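Local coordinates for uncharacterized protein YLR301W (Saccharomyces cerevisiae, PDB 3RBY) that is of unknown function, is not essential to yeast, and interacts with the protein kinase HRR25, at residues A54-N59 and F78-N83; E60-N65 and Q74-W79. All coordinates share one frame; numbering follows the deposited sequence.

Contact 1 (A54-N59 and F78-N83); sequences AFAGTN and FWLDTN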
loop_
_atom_site.group_PDB
_atom_site.type_symbol
_atom_site.label_atom_id
_atom_site.label_comp_id
_atom_site.label_asym_id
_atom_site.label_seq_id
_atom_site.Cartn_x
_atom_site.Cartn_y
_atom_site.Cartn_z
ATOM N N ALA A 54 17.501 9.207 6.381
ATOM C CA ALA A 54 17.018 8.894 7.721
ATOM C C ALA A 54 16.940 10.161 8.562
ATOM O O ALA A 54 17.838 11.001 8.515
ATOM C CB ALA A 54 17.920 7.868 8.385
ATOM N N PHE A 55 15.864 10.301 9.331
ATOM C CA PHE A 55 15.681 11.487 10.153
ATOM C C PHE A 55 14.784 11.180 11.341
ATOM O O PHE A 55 14.092 10.155 11.369
ATOM C CB PHE A 55 15.141 12.673 9.338
ATOM C CG PHE A 55 13.746 12.474 8.769
ATOM C CD1 PHE A 55 13.564 12.200 7.410
ATOM C CD2 PHE A 55 12.618 12.607 9.572
ATOM C CE1 PHE A 55 12.280 12.041 6.866
ATOM C CE2 PHE A 55 11.326 12.458 9.036
ATOM C CZ PHE A 55 11.161 12.173 7.679
ATOM N N ALA A 56 14.825 12.064 12.330
ATOM C CA ALA A 56 14.047 11.893 13.547
ATOM C C ALA A 56 13.987 13.227 14.282
ATOM O O ALA A 56 14.804 14.126 14.037
ATOM C CB ALA A 56 14.663 10.812 14.431
ATOM N N GLY A 57 13.016 13.366 15.170
ATOM C CA GLY A 57 12.918 14.566 15.973
ATOM C C GLY A 57 11.927 14.303 17.072
ATOM O O GLY A 57 10.993 13.506 16.902
ATOM N N THR A 58 12.137 14.953 18.210
ATOM C CA THR A 58 11.155 14.945 19.296
ATOM C C THR A 58 10.009 15.870 18.896
ATOM O O THR A 58 10.126 16.608 17.904
ATOM C CB THR A 58 11.824 15.348 20.623
ATOM O OG1 THR A 58 12.648 16.498 20.392
ATOM C CG2 THR A 58 12.729 14.183 21.133
ATOM N N ASN A 59 8.898 15.824 19.621
ATOM C CA ASN A 59 7.709 16.508 19.135
ATOM C C ASN A 59 7.882 17.999 18.809
ATOM O O ASN A 59 7.271 18.501 17.854
ATOM C CB ASN A 59 6.475 16.268 20.036
ATOM C CG ASN A 59 6.723 16.621 21.517
ATOM O OD1 ASN A 59 7.756 17.201 21.886
ATOM N ND2 ASN A 59 5.757 16.268 22.367
ATOM N N PHE A 78 14.554 19.093 11.440
ATOM C CA PHE A 78 15.002 17.786 11.917
ATOM C C PHE A 78 16.050 17.833 13.023
ATOM O O PHE A 78 16.945 18.683 13.032
ATOM C CB PHE A 78 15.518 16.958 10.737
ATOM C CG PHE A 78 14.498 16.788 9.646
ATOM C CD1 PHE A 78 14.687 17.358 8.395
ATOM C CD2 PHE A 78 13.324 16.095 9.894
ATOM C CE1 PHE A 78 13.728 17.208 7.395
ATOM C CE2 PHE A 78 12.362 15.944 8.906
ATOM C CZ PHE A 78 12.562 16.504 7.654
ATOM N N TRP A 79 15.928 16.914 13.965
ATOM C CA TRP A 79 16.970 16.717 14.969
ATOM C C TRP A 79 18.082 15.859 14.343
ATOM O O TRP A 79 19.235 16.292 14.210
ATOM C CB TRP A 79 16.367 16.019 16.193
ATOM C CG TRP A 79 17.333 15.815 17.314
ATOM C CD1 TRP A 79 18.448 16.558 17.585
ATOM C CD2 TRP A 79 17.287 14.780 18.305
ATOM N NE1 TRP A 79 19.092 16.052 18.694
ATOM C CE2 TRP A 79 18.397 14.965 19.155
ATOM C CE3 TRP A 79 16.404 13.729 18.568
ATOM C CZ2 TRP A 79 18.650 14.132 20.248
ATOM C CZ3 TRP A 79 16.653 12.903 19.654
ATOM C CH2 TRP A 79 17.772 13.109 20.480
ATOM N N LEU A 80 17.721 14.632 13.966
ATOM C CA LEU A 80 18.577 13.793 13.131
ATOM C C LEU A 80 18.291 14.096 11.665
ATOM O O LEU A 80 17.136 14.065 11.243
ATOM C CB LEU A 80 18.264 12.315 13.397
ATOM C CG LEU A 80 19.226 11.184 13.014
ATOM C CD1 LEU A 80 18.446 10.016 12.409
ATOM C CD2 LEU A 80 20.322 11.650 12.071
ATOM N N ASP A 81 19.335 14.390 10.894
ATOM C CA ASP A 81 19.243 14.461 9.430
ATOM C C ASP A 81 20.562 13.963 8.835
ATOM O O ASP A 81 21.553 14.700 8.809
ATOM C CB ASP A 81 18.965 15.885 8.971
ATOM C CG ASP A 81 18.851 16.005 7.461
ATOM O OD1 ASP A 81 19.350 15.107 6.741
ATOM O OD2 ASP A 81 18.269 17.013 6.989
ATOM N N THR A 82 20.594 12.716 8.371
ATOM C CA THR A 82 21.866 12.137 7.939
ATOM C C THR A 82 22.556 12.992 6.871
ATOM O O THR A 82 23.782 12.969 6.742
ATOM C CB THR A 82 21.722 10.679 7.449
ATOM O OG1 THR A 82 20.752 10.614 6.390
ATOM C CG2 THR A 82 21.312 9.759 8.602
ATOM N N ASN A 83 21.776 13.751 6.114
ATOM C CA ASN A 83 22.371 14.703 5.183
ATOM C C ASN A 83 23.274 15.685 5.918
ATOM O O ASN A 83 24.462 15.784 5.618
ATOM C CB ASN A 83 21.300 15.474 4.401
ATOM C CG ASN A 83 20.522 14.588 3.433
ATOM O OD1 ASN A 83 20.996 13.521 3.004
ATOM N ND2 ASN A 83 19.314 15.037 3.075
#
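Phe-55 and Phe-78 meet ring against ring, with CE2 of Phe-78 lying over one face of the Phe-55 ring and displaced toward its rim. The closest pair is Phe-55 CD2 and Phe-78 CE2 at 3.4 Å, and the planes are inclined by 39°, an oblique meeting of the two rings. Phe-55 CG sits between its own N and carbonyl carbon (chi1 65°). Tyr-33 and Trp-53 also touch both rings. On the face bearing Ala-56 and Leu-80, the two CB atoms of this pair lie 4.0 Å apart.

The strands are joined through a classic beta bulge: Trp-79 and Leu-80 both face Ala-56, whose O receives Leu-80 N at 3.0 Å and, more weakly, Trp-79 N. Trp-79 CB lies 3.7 Å from Gly-57 CA, which comes to the edge of the indole near its plane. Beyond the bulge, Ala-56 N binds Leu-80 O, and Thr-82 N gives Ala-54 O a nearly straight bond of 3.2 Å. Asp-81, the N-cap of helix 82-86, weakly caps Asn-83 N through OD1, which also accepts from Trp-53. Backbone bonds thus pair several polar groups of a largely buried contact, beside its aromatic packing.

Contact 2 (E60-N65 and Q74-W79); sequences ETVKAN and QDFNFW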
loop_
_atom_site.group_PDB
_atom_site.type_symbol
_atom_site.label_atom_id
_atom_site.label_comp_id
_atom_site.label_asym_id
_atom_site.label_seq_id
_atom_site.Cartn_x
_atom_site.Cartn_y
_atom_site.Cartn_z
ATOM N N GLU A 60 8.711 18.712 19.569
ATOM C CA GLU A 60 8.823 20.164 19.351
ATOM C C GLU A 60 9.538 20.523 18.047
ATOM O O GLU A 60 9.555 21.691 17.664
ATOM C CB GLU A 60 9.502 20.870 20.529
ATOM C CG GLU A 60 11.030 20.812 20.508
ATOM C CD GLU A 60 11.558 19.446 20.919
ATOM O OE1 GLU A 60 10.760 18.613 21.431
ATOM O OE2 GLU A 60 12.773 19.216 20.737
ATOM N N THR A 61 10.127 19.541 17.364
ATOM C CA THR A 61 10.860 19.847 16.126
ATOM C C THR A 61 9.981 19.858 14.875
ATOM O O THR A 61 10.478 20.043 13.759
ATOM C CB THR A 61 12.048 18.893 15.898
ATOM O OG1 THR A 61 11.562 17.554 15.702
ATOM C CG2 THR A 61 12.987 18.941 17.095
ATOM N N VAL A 62 8.680 19.656 15.057
ATOM C CA VAL A 62 7.762 19.726 13.927
ATOM C C VAL A 62 6.493 20.442 14.362
ATOM O O VAL A 62 5.935 20.140 15.419
ATOM C CB VAL A 62 7.455 18.319 13.324
ATOM C CG1 VAL A 62 6.971 17.343 14.405
ATOM C CG2 VAL A 62 6.438 18.422 12.203
ATOM N N LYS A 63 6.057 21.410 13.563
ATOM C CA LYS A 63 4.819 22.108 13.861
ATOM C C LYS A 63 3.738 21.531 12.987
ATOM O O LYS A 63 3.705 21.760 11.777
ATOM C CB LYS A 63 4.925 23.620 13.620
ATOM C CG LYS A 63 6.240 24.250 14.058
ATOM C CD LYS A 63 6.456 25.593 13.314
ATOM C CE LYS A 63 7.934 26.005 13.216
ATOM N NZ LYS A 63 8.618 25.446 12.010
ATOM N N ALA A 64 2.855 20.751 13.627
ATOM C CA ALA A 64 1.691 20.174 12.960
ATOM C C ALA A 64 0.494 21.086 13.075
ATOM O O ALA A 64 0.172 21.500 14.196
ATOM C CB ALA A 64 1.443 18.786 13.574
ATOM N N ASN A 65 -0.198 21.244 11.994
ATOM C CA ASN A 65 -1.402 22.031 12.054
ATOM C C ASN A 65 -2.481 21.533 11.111
ATOM O O ASN A 65 -2.253 21.369 9.916
ATOM C CB ASN A 65 -1.084 23.504 11.814
ATOM C CG ASN A 65 -1.959 24.405 12.632
ATOM O OD1 ASN A 65 -2.940 24.951 12.127
ATOM N ND2 ASN A 65 -1.637 24.540 13.924
ATOM N N GLN A 74 2.932 20.244 8.091
ATOM C CA GLN A 74 3.950 19.847 9.026
ATOM C C GLN A 74 5.234 20.536 8.628
ATOM O O GLN A 74 5.726 20.384 7.499
ATOM C CB GLN A 74 4.098 18.321 9.045
ATOM C CG GLN A 74 2.819 17.599 9.454
ATOM C CD GLN A 74 3.082 16.158 9.878
ATOM O OE1 GLN A 74 3.908 15.904 10.755
ATOM N NE2 GLN A 74 2.404 15.207 9.233
ATOM N N ASP A 75 5.770 21.303 9.566
ATOM C CA ASP A 75 6.956 22.092 9.313
ATOM C C ASP A 75 8.089 21.506 10.112
ATOM O O ASP A 75 8.080 21.522 11.348
ATOM C CB ASP A 75 6.648 23.542 9.644
ATOM C CG ASP A 75 5.462 24.045 8.853
ATOM O OD1 ASP A 75 4.527 24.617 9.450
ATOM O OD2 ASP A 75 5.449 23.825 7.618
ATOM N N PHE A 76 9.037 20.918 9.394
ATOM C CA PHE A 76 10.093 20.145 10.037
ATOM C C PHE A 76 11.385 20.914 10.188
ATOM O O PHE A 76 11.872 21.533 9.240
ATOM C CB PHE A 76 10.398 18.865 9.248
ATOM C CG PHE A 76 9.295 17.844 9.293
ATOM C CD1 PHE A 76 8.326 17.812 8.305
ATOM C CD2 PHE A 76 9.234 16.907 10.318
ATOM C CE1 PHE A 76 7.308 16.872 8.340
ATOM C CE2 PHE A 76 8.214 15.962 10.362
ATOM C CZ PHE A 76 7.251 15.945 9.376
ATOM N N ASN A 77 11.944 20.844 11.386
ATOM C CA ASN A 77 13.347 21.177 11.606
ATOM C C ASN A 77 14.020 19.984 12.266
ATOM O O ASN A 77 14.038 19.864 13.497
ATOM C CB ASN A 77 13.495 22.450 12.454
ATOM C CG ASN A 77 13.107 23.696 11.685
ATOM O OD1 ASN A 77 11.978 24.175 11.800
ATOM N ND2 ASN A 77 14.030 24.205 10.862
ATOM N N PHE A 78 14.554 19.093 11.440
ATOM C CA PHE A 78 15.002 17.786 11.917
ATOM C C PHE A 78 16.050 17.833 13.023
ATOM O O PHE A 78 16.945 18.683 13.032
ATOM C CB PHE A 78 15.518 16.958 10.737
ATOM C CG PHE A 78 14.498 16.788 9.646
ATOM C CD1 PHE A 78 14.687 17.358 8.395
ATOM C CD2 PHE A 78 13.324 16.095 9.894
ATOM C CE1 PHE A 78 13.728 17.208 7.395
ATOM C CE2 PHE A 78 12.362 15.944 8.906
ATOM C CZ PHE A 78 12.562 16.504 7.654
ATOM N N TRP A 79 15.928 16.914 13.965
ATOM C CA TRP A 79 16.970 16.717 14.969
ATOM C C TRP A 79 18.082 15.859 14.343
ATOM O O TRP A 79 19.235 16.292 14.210
ATOM C CB TRP A 79 16.367 16.019 16.193
ATOM C CG TRP A 79 17.333 15.815 17.314
ATOM C CD1 TRP A 79 18.448 16.558 17.585
ATOM C CD2 TRP A 79 17.287 14.780 18.305
ATOM N NE1 TRP A 79 19.092 16.052 18.694
ATOM C CE2 TRP A 79 18.397 14.965 19.155
ATOM C CE3 TRP A 79 16.404 13.729 18.568
ATOM C CZ2 TRP A 79 18.650 14.132 20.248
ATOM C CZ3 TRP A 79 16.653 12.903 19.654
ATOM C CH2 TRP A 79 17.772 13.109 20.480
HETATM O O HOH W 1 2.406 23.241 10.344
HETATM O O HOH W 2 9.568 23.189 13.100
#
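Lys-63 and Asp-75 form the hydrogen-bonded pair at the centre of this antiparallel contact, exchanging two backbone bonds: Lys-63 N to Asp-75 O at 3.0 Å and Asp-75 N to Lys-63 O at 3.1 Å. One residue beyond the strand, Asn-77 N donates to Thr-61 O in a nearly straight bond of 2.9 Å (174° at the hydrogen).

The side chains of Lys-63 and Asp-75 cross at about a right angle without a direct salt bridge, NZ standing 4.9 Å from Asp-75 OD1. A turn at chi4 (88°) instead brings NZ to a water that it shares with Asp-75 O, and the ammonium forms its salt bridge with Glu-95. A second water lies near Lys-63 O and Asp-75 OD1, but it sits so close to Lys-63 O that a bridge through it is doubtful. The opposite charges remain near enough that they could still attract one another at this solvent-accessible edge.

Val-62, Phe-76, Ala-64 and Gln-74 occupy the other face of the hairpin. Val-62 and Phe-76 point the same way, side by side, and CG2 of the valine forms a CH-pi contact over the ring, 3.7 Å from its centroid. Val-62 CG2 is anti to its backbone N, and it also approaches Gln-74 CB and OE1, each at 3.9 Å.

The two segments belong to the hairpin of strands 62-66 and 71-76, with 62-66 outermost in its sheet within the chain. Strand 96-102 flanks 71-76 on the side away from 62-66, with backbone bonds from Gln-74 to Thr-98 and from Phe-76 to Val-96, while Tyr-33 of strand 33-38 meets the Phe-76 ring edge-to-face and also touches Val-62.

How the contacts relate
From the N terminus, the chain runs along strand 51-57, passes a short 3-10 segment and enters strand 62-66. It then turns back through strand 71-76, so contact 2 closes the shorter loop, a hairpin. Contact 1 closes the longer loop when the chain reaches 80-81 and pairs with strand 51-57; contact 2 therefore nests within it without crossing. The two share Phe-78 and Trp-79, and their centres are about 10 Å apart. In the order of strands across the larger antiparallel sheet, 62-66 and 80-81 lie at opposite ends. The contacts thus join the two terminal strand pairs of this beta-barrel protein through one continuous stretch of chain.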